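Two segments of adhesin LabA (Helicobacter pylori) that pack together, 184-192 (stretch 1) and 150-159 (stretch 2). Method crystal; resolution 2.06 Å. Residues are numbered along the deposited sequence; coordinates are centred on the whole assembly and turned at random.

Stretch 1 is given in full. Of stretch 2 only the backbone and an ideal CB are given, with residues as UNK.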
# COMPACT_ATOMS: atom_id res chain seq x y z
N THR A 184 11.81 -15.17 16.67
CA THR A 184 11.75 -14.27 15.51
C THR A 184 11.38 -12.84 15.95
O THR A 184 11.42 -12.55 17.16
CB THR A 184 10.82 -14.85 14.40
OG1 THR A 184 10.98 -14.06 13.22
CG2 THR A 184 9.34 -14.90 14.82
N LYS A 185 11.08 -11.93 14.99
CA LYS A 185 10.71 -10.55 15.29
C LYS A 185 9.21 -10.33 15.03
O LYS A 185 8.64 -10.90 14.09
CB LYS A 185 11.55 -9.51 14.48
CG LYS A 185 13.08 -9.57 14.63
CD LYS A 185 13.58 -9.12 16.00
CE LYS A 185 15.08 -9.24 16.12
NZ LYS A 185 15.52 -9.16 17.54
N ASN A 186 8.58 -9.52 15.90
CA ASN A 186 7.19 -9.11 15.75
C ASN A 186 7.32 -7.83 14.95
O ASN A 186 7.41 -6.72 15.51
CB ASN A 186 6.49 -8.82 17.09
CG ASN A 186 5.00 -8.58 16.93
OD1 ASN A 186 4.50 -8.40 15.81
ND2 ASN A 186 4.24 -8.61 18.03
N ASN A 187 7.46 -7.99 13.63
CA ASN A 187 7.61 -6.86 12.72
C ASN A 187 6.91 -7.21 11.44
O ASN A 187 6.71 -8.40 11.17
CB ASN A 187 9.08 -6.47 12.55
CG ASN A 187 9.91 -7.27 11.57
OD1 ASN A 187 9.45 -7.75 10.53
ND2 ASN A 187 11.21 -7.30 11.81
N ALA A 188 6.48 -6.19 10.70
CA ALA A 188 5.70 -6.34 9.47
C ALA A 188 6.37 -7.12 8.36
O ALA A 188 5.67 -7.74 7.57
CB ALA A 188 5.27 -4.98 8.97
N GLN A 189 7.72 -7.11 8.27
CA GLN A 189 8.44 -7.85 7.23
C GLN A 189 8.25 -9.35 7.43
O GLN A 189 7.88 -10.07 6.49
CB GLN A 189 9.93 -7.51 7.26
CG GLN A 189 10.56 -7.38 5.89
CD GLN A 189 12.02 -7.01 6.00
OE1 GLN A 189 12.44 -6.21 6.85
NE2 GLN A 189 12.82 -7.57 5.12
N VAL A 190 8.49 -9.81 8.67
CA VAL A 190 8.34 -11.21 9.11
C VAL A 190 6.89 -11.67 8.92
O VAL A 190 6.65 -12.70 8.29
CB VAL A 190 8.82 -11.37 10.58
CG1 VAL A 190 8.49 -12.74 11.15
CG2 VAL A 190 10.31 -11.08 10.69
N LEU A 191 5.93 -10.90 9.46
CA LEU A 191 4.50 -11.22 9.39
C LEU A 191 3.97 -11.32 7.98
O LEU A 191 3.26 -12.28 7.67
CB LEU A 191 3.67 -10.25 10.23
CG LEU A 191 4.07 -10.24 11.71
CD1 LEU A 191 3.32 -9.21 12.47
CD2 LEU A 191 3.94 -11.64 12.33
N LEU A 192 4.35 -10.40 7.09
CA LEU A 192 3.93 -10.47 5.69
C LEU A 192 4.50 -11.70 4.98
O LEU A 192 3.85 -12.24 4.09
CB LEU A 192 4.28 -9.18 4.93
CG LEU A 192 3.36 -8.01 5.26
CD1 LEU A 192 3.96 -6.75 4.79
CD2 LEU A 192 1.94 -8.20 4.67
N UNK A 150 -3.79 -6.32 19.28
CA UNK A 150 -3.13 -5.03 19.00
C UNK A 150 -1.60 -5.02 19.24
O UNK A 150 -0.99 -3.96 19.23
CB UNK A 150 -3.77 -3.95 19.87
N UNK A 151 -0.98 -6.19 19.45
CA UNK A 151 0.43 -6.31 19.81
C UNK A 151 1.45 -5.97 18.71
O UNK A 151 2.62 -5.73 19.05
CB UNK A 151 0.69 -7.74 20.28
N UNK A 152 1.04 -5.94 17.42
CA UNK A 152 2.00 -5.64 16.34
C UNK A 152 2.52 -4.19 16.48
O UNK A 152 1.73 -3.25 16.41
CB UNK A 152 1.35 -5.84 14.97
N UNK A 153 3.85 -4.00 16.64
CA UNK A 153 4.38 -2.63 16.77
C UNK A 153 4.25 -1.82 15.49
O UNK A 153 4.21 -2.39 14.39
CB UNK A 153 5.85 -2.68 17.19
N UNK A 154 4.27 -0.47 15.66
CA UNK A 154 4.28 0.55 14.60
C UNK A 154 5.48 0.30 13.69
O UNK A 154 6.53 -0.17 14.17
CB UNK A 154 4.33 1.96 15.19
N UNK A 155 5.35 0.62 12.39
CA UNK A 155 6.34 0.30 11.36
C UNK A 155 7.78 0.78 11.67
O UNK A 155 8.73 0.12 11.22
CB UNK A 155 5.88 0.91 10.03
N UNK A 156 7.94 1.86 12.45
CA UNK A 156 9.27 2.39 12.83
C UNK A 156 9.99 1.41 13.76
O UNK A 156 11.22 1.41 13.82
CB UNK A 156 9.13 3.75 13.51
N UNK A 157 9.22 0.58 14.51
CA UNK A 157 9.72 -0.41 15.46
C UNK A 157 9.83 -1.80 14.80
O UNK A 157 8.82 -2.46 14.56
CB UNK A 157 8.80 -0.47 16.68
N UNK A 158 11.08 -2.23 14.51
CA UNK A 158 11.33 -3.49 13.79
C UNK A 158 12.08 -4.57 14.57
O UNK A 158 12.16 -5.71 14.10
CB UNK A 158 12.12 -3.18 12.52
N UNK A 159 12.66 -4.22 15.73
CA UNK A 159 13.44 -5.18 16.52
C UNK A 159 12.72 -5.74 17.77
O UNK A 159 13.39 -6.22 18.69
CB UNK A 159 14.74 -4.51 16.96

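At position 150 the ideal CB has nothing of stretch 1 within 5.5 Å, so the contact sets no demand; the residue is K150. Position 151 points its CA-to-CB bond sideways, and its CB lies 4.3 Å from N186 ND2. A small or polar side chain would suit this amide edge, and D151 is found there; its backbone O is 3.5 Å from N186 ND2.

The CB of position 152 lies 4.1 Å from N186 OD1 but also 4.6 Å from L191 CD1, and a methyl group at that range favours an apolar side chain long enough to meet it: valine, leucine, isoleucine or methionine. The residue is I152, and its CD1 packs 3.8 Å from L191 CD1.

Position 153 has phi/psi of -68/158, an extended conformation with a phi that proline allows. Its CB is 4.6 Å from N186 O, and no acceptor of stretch 1 lies within hydrogen-bonding reach of its N, so nothing in this contact asks for an N-H; proline is one candidate among small apolar residues. P153 is deposited; its ring lies against N186, with CD 3.2 Å from N186 O and 3.5 Å from N186 OD1, an amide oxygen that the contact buries without a partner.

Positions 154 to 157 form a type I turn, closed by the bond from the backbone N of 157 to the O of 154 (2.8 Å). Positions 154 and 156 are out of reach of stretch 1, which leaves their side chains open; they are A154 and S156. At 155 the CB is also remote, yet a long apolar side chain could reach the methyl of A188. L155 does so: its CB points sideways, but the chain, m then t, brings CD2 to 3.9 Å from A188 CB. Position 157 faces sideways with little to meet, and polar residues are readily accepted. D157 OD1, the nearest point of its side chain, remains 5.7 Å from N186 O.

At 158 the backbone does the work: its O accepts from N187 ND2 at 2.9 Å, nearly straight at 166°. The same N187 caps the helix through OD1, which accepts from V190 N at 2.9 Å, so one side chain ties the helix start to this loop. The CB is 4.3 Å from N187 ND2, and many small or polar residues would fit; T158 is present.

The CB of 159 points away, but it lies 4.8 Å from K185 NZ, so an acceptor such as aspartate, glutamate, asparagine or glutamine would suit. N159 supplies OD1, which takes a weak hydrogen bond from K185 NZ at 3.4 Å.

Stretch 2 (150-159) KDIPALSDTN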
# COMPACT_ATOMS: atom_id res chain seq x y z
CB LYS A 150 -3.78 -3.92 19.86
CG LYS A 150 -5.20 -3.55 19.45
CD LYS A 150 -6.06 -3.32 20.68
CE LYS A 150 -7.26 -2.46 20.39
NZ LYS A 150 -7.90 -1.97 21.65
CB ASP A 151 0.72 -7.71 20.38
CG ASP A 151 0.18 -7.97 21.78
OD1 ASP A 151 -0.42 -7.04 22.38
OD2 ASP A 151 0.37 -9.10 22.29
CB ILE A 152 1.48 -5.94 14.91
CG1 ILE A 152 0.93 -7.38 14.79
CG2 ILE A 152 2.58 -5.68 13.84
CD1 ILE A 152 0.10 -7.57 13.58
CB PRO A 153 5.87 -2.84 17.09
CG PRO A 153 6.02 -4.31 17.47
CD PRO A 153 4.94 -5.00 16.72
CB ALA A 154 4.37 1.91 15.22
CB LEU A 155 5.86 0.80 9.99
CG LEU A 155 4.52 0.24 9.48
CD1 LEU A 155 4.36 0.51 8.02
CD2 LEU A 155 4.41 -1.28 9.67
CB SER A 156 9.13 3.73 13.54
OG SER A 156 8.35 3.66 14.73
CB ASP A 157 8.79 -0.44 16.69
CG ASP A 157 9.28 -1.28 17.85
OD1 ASP A 157 10.16 -2.15 17.64
OD2 ASP A 157 8.76 -1.08 18.98
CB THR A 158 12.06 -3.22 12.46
OG1 THR A 158 13.31 -2.57 12.73
CG2 THR A 158 11.23 -2.45 11.45
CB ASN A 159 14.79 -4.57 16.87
CG ASN A 159 15.90 -5.25 16.10
OD1 ASN A 159 16.66 -6.06 16.64
ND2 ASN A 159 15.95 -5.00 14.79
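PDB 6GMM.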